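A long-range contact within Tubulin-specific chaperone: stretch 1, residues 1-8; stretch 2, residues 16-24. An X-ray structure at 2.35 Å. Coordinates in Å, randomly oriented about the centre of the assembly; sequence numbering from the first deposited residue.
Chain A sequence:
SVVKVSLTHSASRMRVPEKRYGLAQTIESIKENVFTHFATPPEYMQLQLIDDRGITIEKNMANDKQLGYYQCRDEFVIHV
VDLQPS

Stretch 1 (1-8) SVVKVSLT
Stretch 2 16-24: VPEKRYGLA

How do the two stretches pair? Strands 2-8 and 16-22 run antiparallel, their axes at 141° and 4.4 Å apart at closest approach. Val-2 faces Gly-22, Val-3 Tyr-21, Lys-4 Arg-20 and Val-5 Lys-19; a beta bulge then shifts the register by one, so Leu-7 pairs with Val-16. Most residues are extended, but Pro-17 turns to phi/psi -74/-26 in the bulge.

Which backbone hydrogen bonds hold this register? Val-3 N reaches Tyr-21 O at 2.9 Å, and Tyr-21 N returns to Val-3 O at 3.1 Å. Val-5 N meets Lys-19 O at 2.8 Å; the return from Lys-19 N to Val-5 O, 2.7 Å, is weak, bent to 129° beside the bulge. Leu-7 N to Val-16 O (2.8 Å) and Val-16 N to Leu-7 O (2.7 Å) resume the ladder. Beyond Gly-22, Leu-23 N binds Ser-1 O at 3.3 Å, and a water bridges Ser-1 O to Ala-24 N.

What packs on each face? Val-3, Val-5, Leu-7 and Tyr-21, all chi1 m, share one face with Val-16 (t). Val-5 CG2 lies 3.8 Å from Tyr-21 CD2, at the ring edge; Val-3 CG1 meets Leu-23 CD2 at 3.7 Å. Val-2 and Lys-4 (both t) and Arg-20 (m) occupy the other face, where Val-2 CG1 approaches Arg-20 NH1 to 3.2 Å.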

# COMPACT_ATOMS: atom_id res chain seq x y z
N SER A 1 -10.53 3.60 13.08
CA SER A 1 -11.26 2.67 12.14
C SER A 1 -10.98 2.86 10.62
O SER A 1 -11.13 1.91 9.85
CB SER A 1 -12.75 2.76 12.40
OG SER A 1 -13.47 1.74 11.73
N VAL A 2 -10.59 4.07 10.18
CA VAL A 2 -10.16 4.32 8.79
C VAL A 2 -8.90 5.20 8.80
O VAL A 2 -8.78 6.07 9.65
CB VAL A 2 -11.26 5.05 7.96
CG1 VAL A 2 -10.69 5.61 6.63
CG2 VAL A 2 -12.46 4.12 7.66
N VAL A 3 -7.99 5.00 7.85
CA VAL A 3 -6.76 5.79 7.74
C VAL A 3 -6.63 6.55 6.43
O VAL A 3 -7.12 6.11 5.40
CB VAL A 3 -5.47 4.91 7.92
CG1 VAL A 3 -5.29 4.53 9.40
CG2 VAL A 3 -5.51 3.67 7.01
N LYS A 4 -5.97 7.70 6.51
CA LYS A 4 -5.58 8.49 5.36
C LYS A 4 -4.10 8.20 5.09
O LYS A 4 -3.27 8.48 5.94
CB LYS A 4 -5.74 9.99 5.65
CG LYS A 4 -5.53 10.90 4.44
CD LYS A 4 -5.71 12.39 4.81
CE LYS A 4 -4.43 12.98 5.37
NZ LYS A 4 -4.24 14.38 4.95
N VAL A 5 -3.79 7.64 3.91
CA VAL A 5 -2.40 7.37 3.53
C VAL A 5 -2.10 7.92 2.13
O VAL A 5 -2.99 8.34 1.40
CB VAL A 5 -2.08 5.84 3.59
CG1 VAL A 5 -2.31 5.34 4.97
CG2 VAL A 5 -2.95 5.02 2.61
N SER A 6 -0.82 7.95 1.76
CA SER A 6 -0.48 8.24 0.37
C SER A 6 0.10 7.00 -0.32
O SER A 6 0.49 6.06 0.32
CB SER A 6 0.44 9.46 0.23
OG SER A 6 1.50 9.40 1.15
N LEU A 7 0.12 7.01 -1.64
CA LEU A 7 0.64 5.86 -2.38
C LEU A 7 1.76 6.35 -3.24
O LEU A 7 1.63 7.40 -3.92
CB LEU A 7 -0.42 5.24 -3.27
CG LEU A 7 -1.72 4.71 -2.68
CD1 LEU A 7 -2.64 4.25 -3.82
CD2 LEU A 7 -1.43 3.59 -1.72
N THR A 8 2.85 5.58 -3.20
CA THR A 8 3.99 5.75 -4.07
C THR A 8 4.19 4.43 -4.84
O THR A 8 3.59 3.42 -4.51
CB THR A 8 5.24 6.09 -3.25
OG1 THR A 8 5.50 5.03 -2.31
CG2 THR A 8 5.07 7.41 -2.50
N VAL A 16 -0.02 9.12 -5.26
CA VAL A 16 -1.42 9.45 -4.91
C VAL A 16 -1.43 10.03 -3.48
O VAL A 16 -1.17 9.33 -2.52
CB VAL A 16 -2.34 8.23 -5.02
CG1 VAL A 16 -3.81 8.61 -4.71
CG2 VAL A 16 -2.20 7.58 -6.41
N PRO A 17 -1.72 11.34 -3.34
CA PRO A 17 -1.45 12.02 -2.07
C PRO A 17 -2.37 11.71 -0.91
O PRO A 17 -1.93 11.84 0.25
CB PRO A 17 -1.57 13.49 -2.42
CG PRO A 17 -1.50 13.52 -3.93
CD PRO A 17 -2.17 12.29 -4.35
N GLU A 18 -3.61 11.31 -1.19
CA GLU A 18 -4.59 11.09 -0.14
C GLU A 18 -5.40 9.87 -0.48
O GLU A 18 -6.04 9.84 -1.51
CB GLU A 18 -5.56 12.26 -0.10
CG GLU A 18 -5.55 13.09 1.14
CD GLU A 18 -6.91 13.69 1.45
OE1 GLU A 18 -7.93 12.97 1.34
OE2 GLU A 18 -6.93 14.86 1.84
N LYS A 19 -5.41 8.87 0.37
CA LYS A 19 -6.27 7.70 0.14
C LYS A 19 -6.81 7.25 1.46
O LYS A 19 -6.09 7.24 2.45
CB LYS A 19 -5.49 6.55 -0.50
CG LYS A 19 -5.10 6.81 -1.94
CD LYS A 19 -6.31 6.74 -2.90
CE LYS A 19 -6.78 5.30 -3.14
NZ LYS A 19 -7.98 5.24 -4.03
N ARG A 20 -8.08 6.90 1.49
CA ARG A 20 -8.70 6.40 2.71
C ARG A 20 -9.00 4.92 2.55
O ARG A 20 -9.68 4.53 1.60
CB ARG A 20 -9.98 7.14 3.02
CG ARG A 20 -9.80 8.62 3.26
CD ARG A 20 -10.94 9.20 4.12
NE ARG A 20 -10.29 9.84 5.26
CZ ARG A 20 -10.49 9.59 6.54
NH1 ARG A 20 -11.41 8.75 6.96
NH2 ARG A 20 -9.77 10.25 7.42
N TYR A 21 -8.49 4.14 3.50
CA TYR A 21 -8.78 2.70 3.65
C TYR A 21 -9.29 2.36 5.04
O TYR A 21 -8.90 2.98 6.04
CB TYR A 21 -7.52 1.90 3.40
CG TYR A 21 -7.04 2.04 1.98
CD1 TYR A 21 -7.79 1.51 0.91
CD2 TYR A 21 -5.86 2.70 1.68
CE1 TYR A 21 -7.35 1.62 -0.41
CE2 TYR A 21 -5.42 2.81 0.37
CZ TYR A 21 -6.15 2.28 -0.67
OH TYR A 21 -5.69 2.42 -1.98
N GLY A 22 -10.17 1.38 5.10
CA GLY A 22 -10.53 0.76 6.38
C GLY A 22 -9.37 -0.09 6.88
O GLY A 22 -8.75 -0.80 6.13
N LEU A 23 -9.06 -0.01 8.16
CA LEU A 23 -8.04 -0.89 8.75
C LEU A 23 -8.50 -2.34 8.74
O LEU A 23 -7.70 -3.24 8.78
CB LEU A 23 -7.75 -0.45 10.19
CG LEU A 23 -7.08 0.91 10.39
CD1 LEU A 23 -6.96 1.24 11.90
CD2 LEU A 23 -5.74 0.90 9.72
N ALA A 24 -9.80 -2.57 8.69
CA ALA A 24 -10.35 -3.91 8.54
C ALA A 24 -10.15 -4.49 7.13
O ALA A 24 -10.33 -5.68 6.94
CB ALA A 24 -11.85 -3.92 8.95
O HOH W 1 -12.13 -0.60 9.27